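Local coordinates for ABC transporter substrate-binding protein (Rhizobium radiobacter, PDB 6TFS) that binds a sugar-glutamate conjugate in this crystal and probably hands its solute to an ABC transporter, at residues L67-K72 with S134-L139; A112-E117 with R125-R130; V330-V335 with G356-N361. All coordinates share one frame; numbering follows the deposited sequence.

Contact 1 (L67-K72 with S134-L139); sequences LVWTFK and SLLALL
Trp69 and Phe71, two residues apart on strand 68-73, project their rings from one face of the four-stranded antiparallel sheet formed by strands 57-62, 68-73, 123-128 and 113-120, and meet three leucines, Leu135, Leu136 and Leu139, from the short helix 135-138 and its C-terminal side. The CD2 methyl of Leu135 lies over the indole face, 3.5 Å from the centroid of the five-membered ring and only 22° off its normal, a CH-pi contact. It is displaced toward the ring's rim, coming within 3.3 Å of Trp69 CG. Leu135 sends CG opposite the backbone N (chi1 176°), but its second torsion of 99° is far from staggered, consistent with a tight fit against the indole face. Leu136 crosses the indole at about a right angle, its CG 4.1 Å from Trp69 CZ3. Its CD2 methyl instead approaches Phe71 in the ring plane, at the CE2 edge (3.8 Å from CE2). The CD1 methyl of Leu139 adds a close contact, 3.4 Å from Phe71 CZ. Wide aromatic rings suit the sheet side because each can receive several branched leucines at once. The indole's polar atom, Trp69 NE1, donates a hydrogen bond to Gln66 O, and Ser134 caps the helix start by accepting from Ala137 N at its OG (3.2 Å). Trp60 of strand 57-62 extends the apolar layer by meeting Phe71. No hydrogen bond crosses between the two segments, so helix and sheet are held here by dispersion and close fit, while the indole N-H and the helix start find their partners within their own parts of the chain.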
loop_
_atom_site.group_PDB
_atom_site.type_symbol
_atom_site.label_atom_id
_atom_site.label_comp_id
_atom_site.label_asym_id
_atom_site.label_seq_id
_atom_site.Cartn_x
_atom_site.Cartn_y
_atom_site.Cartn_z
ATOM N N LEU A 67 -0.712 -24.905 10.955
ATOM C CA LEU A 67 0.657 -24.819 10.419
ATOM C C LEU A 67 0.787 -25.426 9.021
ATOM O O LEU A 67 1.702 -25.057 8.288
ATOM C CB LEU A 67 1.700 -25.466 11.377
ATOM C CG LEU A 67 1.726 -24.961 12.842
ATOM C CD1 LEU A 67 2.741 -25.736 13.675
ATOM C CD2 LEU A 67 1.982 -23.468 12.923
ATOM N N VAL A 68 -0.094 -26.371 8.657
ATOM C CA VAL A 68 -0.017 -27.024 7.348
ATOM C C VAL A 68 -1.261 -26.679 6.523
ATOM O O VAL A 68 -2.380 -27.011 6.924
ATOM C CB VAL A 68 0.252 -28.556 7.455
ATOM C CG1 VAL A 68 0.351 -29.203 6.068
ATOM C CG2 VAL A 68 1.524 -28.836 8.262
ATOM N N TRP A 69 -1.059 -25.978 5.390
ATOM C CA TRP A 69 -2.143 -25.545 4.500
ATOM C C TRP A 69 -1.997 -26.144 3.113
ATOM O O TRP A 69 -0.942 -26.014 2.493
ATOM C CB TRP A 69 -2.202 -24.014 4.433
ATOM C CG TRP A 69 -2.571 -23.372 5.736
ATOM C CD1 TRP A 69 -1.769 -23.214 6.830
ATOM C CD2 TRP A 69 -3.804 -22.710 6.042
ATOM N NE1 TRP A 69 -2.448 -22.559 7.822
ATOM C CE2 TRP A 69 -3.696 -22.216 7.362
ATOM C CE3 TRP A 69 -4.995 -22.476 5.322
ATOM C CZ2 TRP A 69 -4.753 -21.558 8.003
ATOM C CZ3 TRP A 69 -6.039 -21.816 5.954
ATOM C CH2 TRP A 69 -5.915 -21.364 7.278
ATOM N N THR A 70 -3.053 -26.810 2.630
ATOM C CA THR A 70 -3.046 -27.477 1.324
ATOM C C THR A 70 -4.030 -26.819 0.369
ATOM O O THR A 70 -5.206 -26.707 0.680
ATOM C CB THR A 70 -3.255 -28.990 1.501
ATOM O OG1 THR A 70 -2.331 -29.458 2.483
ATOM C CG2 THR A 70 -3.052 -29.763 0.212
ATOM N N PHE A 71 -3.542 -26.406 -0.799
ATOM C CA PHE A 71 -4.327 -25.725 -1.829
ATOM C C PHE A 71 -4.489 -26.581 -3.071
ATOM O O PHE A 71 -3.515 -27.128 -3.597
ATOM C CB PHE A 71 -3.703 -24.357 -2.181
ATOM C CG PHE A 71 -3.774 -23.372 -1.040
ATOM C CD1 PHE A 71 -2.852 -23.421 0.003
ATOM C CD2 PHE A 71 -4.781 -22.418 -0.988
ATOM C CE1 PHE A 71 -2.966 -22.566 1.098
ATOM C CE2 PHE A 71 -4.878 -21.544 0.098
ATOM C CZ PHE A 71 -3.980 -21.635 1.138
ATOM N N LYS A 72 -5.739 -26.710 -3.522
ATOM C CA LYS A 72 -6.074 -27.450 -4.735
ATOM C C LYS A 72 -6.286 -26.423 -5.829
ATOM O O LYS A 72 -7.140 -25.550 -5.695
ATOM C CB LYS A 72 -7.321 -28.338 -4.529
ATOM C CG LYS A 72 -7.045 -29.610 -3.720
ATOM C CD LYS A 72 -6.345 -30.717 -4.542
ATOM C CE LYS A 72 -6.013 -31.937 -3.714
ATOM N NZ LYS A 72 -5.333 -32.987 -4.519
ATOM N N SER A 134 -3.170 -14.661 9.900
ATOM C CA SER A 134 -3.972 -15.132 8.770
ATOM C C SER A 134 -3.071 -15.553 7.615
ATOM O O SER A 134 -2.472 -14.703 6.945
ATOM C CB SER A 134 -4.954 -14.050 8.307
ATOM O OG SER A 134 -5.641 -14.450 7.130
ATOM N N LEU A 135 -2.983 -16.865 7.368
ATOM C CA LEU A 135 -2.193 -17.351 6.246
ATOM C C LEU A 135 -2.843 -16.953 4.909
ATOM O O LEU A 135 -2.123 -16.594 3.970
ATOM C CB LEU A 135 -1.929 -18.870 6.312
ATOM C CG LEU A 135 -1.191 -19.358 5.071
ATOM C CD1 LEU A 135 0.286 -19.521 5.278
ATOM C CD2 LEU A 135 -1.915 -20.427 4.379
ATOM N N LEU A 136 -4.196 -16.996 4.838
ATOM C CA LEU A 136 -4.942 -16.614 3.635
ATOM C C LEU A 136 -4.638 -15.180 3.194
ATOM O O LEU A 136 -4.536 -14.936 1.995
ATOM C CB LEU A 136 -6.452 -16.875 3.765
ATOM C CG LEU A 136 -6.883 -18.361 3.842
ATOM C CD1 LEU A 136 -8.376 -18.485 4.129
ATOM C CD2 LEU A 136 -6.490 -19.143 2.571
ATOM N N ALA A 137 -4.411 -14.259 4.167
ATOM C CA ALA A 137 -4.026 -12.859 3.934
ATOM C C ALA A 137 -2.741 -12.742 3.089
ATOM O O ALA A 137 -2.682 -11.948 2.154
ATOM C CB ALA A 137 -3.816 -12.163 5.268
ATOM N N LEU A 138 -1.731 -13.566 3.414
ATOM C CA LEU A 138 -0.436 -13.634 2.749
ATOM C C LEU A 138 -0.558 -14.153 1.324
ATOM O O LEU A 138 0.294 -13.867 0.492
ATOM C CB LEU A 138 0.507 -14.568 3.552
ATOM C CG LEU A 138 0.793 -14.195 5.020
ATOM C CD1 LEU A 138 1.583 -15.309 5.726
ATOM C CD2 LEU A 138 1.552 -12.886 5.110
ATOM N N LEU A 139 -1.617 -14.914 1.039
ATOM C CA LEU A 139 -1.808 -15.540 -0.263
ATOM C C LEU A 139 -2.861 -14.861 -1.129
ATOM O O LEU A 139 -3.175 -15.356 -2.210
ATOM C CB LEU A 139 -2.111 -17.030 -0.073
ATOM C CG LEU A 139 -1.137 -17.806 0.824
ATOM C CD1 LEU A 139 -1.603 -19.203 0.984
ATOM C CD2 LEU A 139 0.301 -17.777 0.278
#

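Contact 2 (A112-E117 with R125-R130); sequences AIQKVE and RITLTR
Thr127 O receives two backbone N-H groups from strand 113-117 of a hairpin: Gln114 N at 2.8 Å and, more weakly, Lys115 N at 3.3 Å. Two residues thus face one, and the register slips by one between the Ile113-Leu128 and Lys115-Thr127 pairs. Beyond the slip the ladder is regular, with Thr127 N donating a hydrogen bond to Lys115 O and Glu117 and Arg125 exchanging both backbone bonds. Val116 and Ile126 lie side by side on the buried face, CG1 to CG1 at 4.1 Å, where beta-branched residues suit an extended chain covered by helix 88-98. The opposite face, with Lys115, Glu117, Arg125 and Thr127, is polar. Glu117 OE1 makes a weak salt bridge with Arg125 NH1 (3.3 Å), approaching the guanidinium at its edge with the two planes 70° apart. Lys115 NZ lies 3.6 Å from Glu117 OE2, so the carboxylate is shared by two cations. A bend at chi3 (-62°) turns the arginine's end toward the acid. A water hydrogen-bonded to Thr127 OG1 at 2.7 Å also sits beside Glu117 OE1. Farther along, the Ala112 methyl lies over the centre of the Arg130 guanidinium, while Thr129 N donates a hydrogen bond to Ala112 O (2.8 Å). This is an antiparallel beta hairpin carrying a classic beta bulge.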
loop_
_atom_site.group_PDB
_atom_site.type_symbol
_atom_site.label_atom_id
_atom_site.label_comp_id
_atom_site.label_asym_id
_atom_site.label_seq_id
_atom_site.Cartn_x
_atom_site.Cartn_y
_atom_site.Cartn_z
ATOM N N ALA A 112 7.398 -16.767 8.647
ATOM C CA ALA A 112 6.957 -18.003 9.291
ATOM C C ALA A 112 6.888 -19.215 8.352
ATOM O O ALA A 112 6.831 -20.328 8.854
ATOM C CB ALA A 112 5.632 -17.804 10.017
ATOM N N ILE A 113 6.916 -19.024 7.011
ATOM C CA ILE A 113 6.899 -20.162 6.074
ATOM C C ILE A 113 8.211 -20.960 6.198
ATOM O O ILE A 113 9.298 -20.393 6.084
ATOM C CB ILE A 113 6.595 -19.757 4.594
ATOM C CG1 ILE A 113 5.160 -19.169 4.443
ATOM C CG2 ILE A 113 6.834 -20.938 3.628
ATOM C CD1 ILE A 113 4.767 -18.655 3.028
ATOM N N GLN A 114 8.085 -22.268 6.447
ATOM C CA GLN A 114 9.200 -23.203 6.535
ATOM C C GLN A 114 9.483 -23.764 5.123
ATOM O O GLN A 114 10.632 -23.750 4.678
ATOM C CB GLN A 114 8.859 -24.328 7.523
ATOM C CG GLN A 114 9.965 -25.354 7.736
ATOM C CD GLN A 114 9.401 -26.620 8.337
ATOM O OE1 GLN A 114 9.018 -26.671 9.514
ATOM N NE2 GLN A 114 9.320 -27.667 7.534
ATOM N N LYS A 115 8.423 -24.235 4.425
ATOM C CA LYS A 115 8.517 -24.803 3.077
ATOM C C LYS A 115 7.206 -24.719 2.279
ATOM O O LYS A 115 6.113 -24.634 2.849
ATOM C CB LYS A 115 9.063 -26.250 3.098
ATOM C CG LYS A 115 8.226 -27.251 3.889
ATOM C CD LYS A 115 8.810 -28.653 3.819
ATOM C CE LYS A 115 8.165 -29.577 4.823
ATOM N NZ LYS A 115 8.750 -30.943 4.773
ATOM N N VAL A 116 7.351 -24.714 0.946
ATOM C CA VAL A 116 6.273 -24.686 -0.047
ATOM C C VAL A 116 6.570 -25.855 -0.989
ATOM O O VAL A 116 7.651 -25.912 -1.581
ATOM C CB VAL A 116 6.176 -23.333 -0.809
ATOM C CG1 VAL A 116 4.957 -23.318 -1.725
ATOM C CG2 VAL A 116 6.131 -22.151 0.156
ATOM N N GLU A 117 5.635 -26.804 -1.084
ATOM C CA GLU A 117 5.829 -28.012 -1.875
ATOM C C GLU A 117 4.741 -28.245 -2.899
ATOM O O GLU A 117 3.563 -28.018 -2.615
ATOM C CB GLU A 117 5.899 -29.250 -0.958
ATOM C CG GLU A 117 6.965 -29.210 0.125
ATOM C CD GLU A 117 6.832 -30.311 1.164
ATOM O OE1 GLU A 117 5.760 -30.411 1.809
ATOM O OE2 GLU A 117 7.811 -31.071 1.338
ATOM N N ARG A 125 1.336 -27.568 -0.950
ATOM C CA ARG A 125 1.339 -27.657 0.504
ATOM C C ARG A 125 2.287 -26.586 1.064
ATOM O O ARG A 125 3.449 -26.505 0.655
ATOM C CB ARG A 125 1.734 -29.059 0.995
ATOM C CG ARG A 125 1.599 -29.233 2.512
ATOM C CD ARG A 125 2.171 -30.543 3.025
ATOM N NE ARG A 125 1.471 -31.701 2.469
ATOM C CZ ARG A 125 2.064 -32.707 1.832
ATOM N NH1 ARG A 125 3.383 -32.724 1.684
ATOM N NH2 ARG A 125 1.343 -33.708 1.347
ATOM N N ILE A 126 1.783 -25.775 2.006
ATOM C CA ILE A 126 2.543 -24.724 2.691
ATOM C C ILE A 126 2.664 -25.130 4.156
ATOM O O ILE A 126 1.651 -25.362 4.825
ATOM C CB ILE A 126 1.905 -23.306 2.514
ATOM C CG1 ILE A 126 1.907 -22.886 1.033
ATOM C CG2 ILE A 126 2.620 -22.244 3.398
ATOM C CD1 ILE A 126 0.844 -21.875 0.653
ATOM N N THR A 127 3.907 -25.218 4.644
ATOM C CA THR A 127 4.201 -25.573 6.029
ATOM C C THR A 127 4.769 -24.355 6.730
ATOM O O THR A 127 5.697 -23.722 6.223
ATOM C CB THR A 127 5.121 -26.812 6.097
ATOM O OG1 THR A 127 4.472 -27.898 5.436
ATOM C CG2 THR A 127 5.444 -27.229 7.530
ATOM N N LEU A 128 4.204 -24.033 7.896
ATOM C CA LEU A 128 4.628 -22.904 8.718
ATOM C C LEU A 128 5.426 -23.394 9.935
ATOM O O LEU A 128 5.095 -24.430 10.504
ATOM C CB LEU A 128 3.403 -22.100 9.191
ATOM C CG LEU A 128 2.518 -21.446 8.117
ATOM C CD1 LEU A 128 1.267 -20.886 8.744
ATOM C CD2 LEU A 128 3.258 -20.339 7.387
ATOM N N THR A 129 6.463 -22.634 10.328
ATOM C CA THR A 129 7.318 -22.893 11.499
ATOM C C THR A 129 6.521 -22.579 12.775
ATOM O O THR A 129 6.670 -23.255 13.789
ATOM C CB THR A 129 8.596 -22.003 11.421
ATOM O OG1 THR A 129 9.258 -22.241 10.182
ATOM C CG2 THR A 129 9.578 -22.271 12.554
ATOM N N ARG A 130 5.698 -21.529 12.711
ATOM C CA ARG A 130 4.863 -21.011 13.791
ATOM C C ARG A 130 3.595 -20.411 13.169
ATOM O O ARG A 130 3.551 -20.183 11.958
ATOM C CB ARG A 130 5.635 -19.928 14.583
ATOM C CG ARG A 130 6.096 -18.751 13.718
ATOM C CD ARG A 130 6.728 -17.631 14.513
ATOM N NE ARG A 130 6.613 -16.351 13.806
ATOM C CZ ARG A 130 7.519 -15.865 12.959
ATOM N NH1 ARG A 130 8.638 -16.538 12.712
ATOM N NH2 ARG A 130 7.318 -14.699 12.363
HETATM O O HOH W 1 4.993 -27.933 2.824
#

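Contact 3 (V330-V335 with G356-N361); sequences VTVTMV and GGFTLN. With SO4 (sulfate ion), chain E.
Residues 330-335 and 358-361, in strands joined by helix 340-353 as a beta-alpha-beta unit, run parallel, with their axes 25° apart. Five backbone hydrogen bonds alternate between them, from Val330 N to Gly357 O (3.0 Å) through to Met334 N to Asn361 O (2.8 Å). Gly357, with its positive phi of 94°, closes a Schellman motif at the helix end and lets the chain turn straight into the second strand; glycine tolerates a backbone shape that would push a CB against the preceding carbonyl. Along each strand apolar and polar residues alternate, so that Val330, Val332, Phe358 and Leu360 share the buried face. The CG2 methyl of Val332 meets the Phe358 ring at its edge, 4.0 Å from CD2. Leu360, whose CG lies opposite its backbone N (chi1 178°), brings CD1 to 3.7 Å from CB of selenomethionine Met334. Ile349 and Val353 of the helix also lie on Leu360, an apolar layer between helix and sheet. Threonines and Asn361 occupy the other, exposed face, where Thr331 CG2 lies 3.5 Å from Asn361 ND2. A water there accepts from Asn361 ND2 and donates to Thr333 OG1, and that hydroxyl in turn donates to O2 of a sulfate ion, probably from the crystallisation liquor, at 2.9 Å.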
loop_
_atom_site.group_PDB
_atom_site.type_symbol
_atom_site.label_atom_id
_atom_site.label_comp_id
_atom_site.label_asym_id
_atom_site.label_seq_id
_atom_site.Cartn_x
_atom_site.Cartn_y
_atom_site.Cartn_z
ATOM N N VAL A 330 14.652 24.782 15.921
ATOM C CA VAL A 330 15.371 23.737 15.184
ATOM C C VAL A 330 15.040 23.840 13.686
ATOM O O VAL A 330 13.876 24.030 13.326
ATOM C CB VAL A 330 14.954 22.331 15.755
ATOM C CG1 VAL A 330 15.313 21.179 14.813
ATOM C CG2 VAL A 330 15.559 22.086 17.127
ATOM N N THR A 331 16.055 23.654 12.823
ATOM C CA THR A 331 15.876 23.561 11.374
ATOM C C THR A 331 16.070 22.095 10.980
ATOM O O THR A 331 17.024 21.456 11.425
ATOM C CB THR A 331 16.771 24.542 10.585
ATOM O OG1 THR A 331 16.433 25.871 10.966
ATOM C CG2 THR A 331 16.584 24.410 9.060
ATOM N N VAL A 332 15.125 21.556 10.193
ATOM C CA VAL A 332 15.149 20.179 9.698
ATOM C C VAL A 332 14.948 20.216 8.196
ATOM O O VAL A 332 14.052 20.916 7.717
ATOM C CB VAL A 332 14.058 19.250 10.332
ATOM C CG1 VAL A 332 14.433 17.778 10.153
ATOM C CG2 VAL A 332 13.808 19.569 11.795
ATOM N N THR A 333 15.742 19.432 7.460
ATOM C CA THR A 333 15.613 19.305 6.012
ATOM C C THR A 333 15.055 17.933 5.710
ATOM O O THR A 333 15.701 16.930 5.987
ATOM C CB THR A 333 16.936 19.600 5.276
ATOM O OG1 THR A 333 17.367 20.911 5.618
ATOM C CG2 THR A 333 16.782 19.511 3.758
HETATM N N MSE A 334 13.859 17.891 5.148
HETATM C CA MSE A 334 13.206 16.632 4.813
HETATM C C MSE A 334 13.162 16.419 3.292
HETATM O O MSE A 334 12.735 17.307 2.550
HETATM C CB MSE A 334 11.790 16.604 5.439
HETATM C CG MSE A 334 10.987 15.339 5.156
HETATM SE SE MSE A 334 9.255 15.307 6.157
HETATM C CE MSE A 334 8.117 16.058 4.743
ATOM N N VAL A 335 13.590 15.229 2.848
ATOM C CA VAL A 335 13.492 14.805 1.445
ATOM C C VAL A 335 11.999 14.458 1.275
ATOM O O VAL A 335 11.480 13.592 1.985
ATOM C CB VAL A 335 14.434 13.612 1.089
ATOM C CG1 VAL A 335 14.422 13.341 -0.420
ATOM C CG2 VAL A 335 15.866 13.869 1.588
ATOM N N GLY A 356 5.557 25.754 16.746
ATOM C CA GLY A 356 6.319 25.158 17.841
ATOM C C GLY A 356 7.831 25.273 17.770
ATOM O O GLY A 356 8.525 24.603 18.539
ATOM N N GLY A 357 8.335 26.120 16.867
ATOM C CA GLY A 357 9.763 26.388 16.724
ATOM C C GLY A 357 10.532 25.575 15.695
ATOM O O GLY A 357 11.763 25.623 15.676
ATOM N N PHE A 358 9.841 24.841 14.821
ATOM C CA PHE A 358 10.526 24.066 13.779
ATOM C C PHE A 358 10.506 24.761 12.434
ATOM O O PHE A 358 9.432 25.109 11.947
ATOM C CB PHE A 358 9.919 22.653 13.626
ATOM C CG PHE A 358 10.242 21.715 14.758
ATOM C CD1 PHE A 358 9.458 21.694 15.914
ATOM C CD2 PHE A 358 11.343 20.869 14.687
ATOM C CE1 PHE A 358 9.775 20.844 16.979
ATOM C CE2 PHE A 358 11.645 20.005 15.749
ATOM C CZ PHE A 358 10.857 20.000 16.882
ATOM N N THR A 359 11.687 24.934 11.816
ATOM C CA THR A 359 11.799 25.425 10.444
ATOM C C THR A 359 12.012 24.168 9.611
ATOM O O THR A 359 13.104 23.580 9.627
ATOM C CB THR A 359 12.923 26.471 10.252
ATOM O OG1 THR A 359 12.641 27.615 11.057
ATOM C CG2 THR A 359 13.076 26.914 8.769
ATOM N N LEU A 360 10.946 23.715 8.945
ATOM C CA LEU A 360 11.013 22.533 8.100
ATOM C C LEU A 360 11.289 22.921 6.643
ATOM O O LEU A 360 10.471 23.584 6.003
ATOM C CB LEU A 360 9.739 21.672 8.236
ATOM C CG LEU A 360 9.643 20.404 7.362
ATOM C CD1 LEU A 360 10.726 19.369 7.736
ATOM C CD2 LEU A 360 8.245 19.787 7.450
ATOM N N ASN A 361 12.459 22.527 6.139
ATOM C CA ASN A 361 12.841 22.739 4.746
ATOM C C ASN A 361 12.504 21.484 3.963
ATOM O O ASN A 361 12.699 20.362 4.452
ATOM C CB ASN A 361 14.315 23.129 4.608
ATOM C CG ASN A 361 14.637 24.503 5.186
ATOM O OD1 ASN A 361 13.797 25.414 5.261
ATOM N ND2 ASN A 361 15.873 24.689 5.597
HETATM S S SO4 E . 19.946 19.058 8.346
HETATM O O1 SO4 E . 20.888 18.725 7.274
HETATM O O2 SO4 E . 19.043 20.107 7.899
HETATM O O3 SO4 E . 19.141 17.880 8.686
HETATM O O4 SO4 E . 20.680 19.525 9.524
HETATM O O HOH W 2 17.898 23.244 4.064
#

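Contacts 1 and 2 share one antiparallel sheet: strands 68-73 and 123-128 are neighbours in it, and the hairpin of contact 2 lies inside the chain loop closed by contact 1. They meet directly, Leu139 CD1 packing 3.6 Å from Ile126 CD1. Contact 1 is buried and purely apolar, pressing a short helix on the sheet; contact 2 is only partly buried, stitched by backbone hydrogen bonds, with a salt-bridge network on its outer face. Contact 3 is far away, its centre about 46 Å from the centre of either of the others, on the opposite side of the chain's centre. Also partly buried, it joins parallel rather than antiparallel strands, and its exposed face carries neutral hydroxyl and amide groups rather than charged ones.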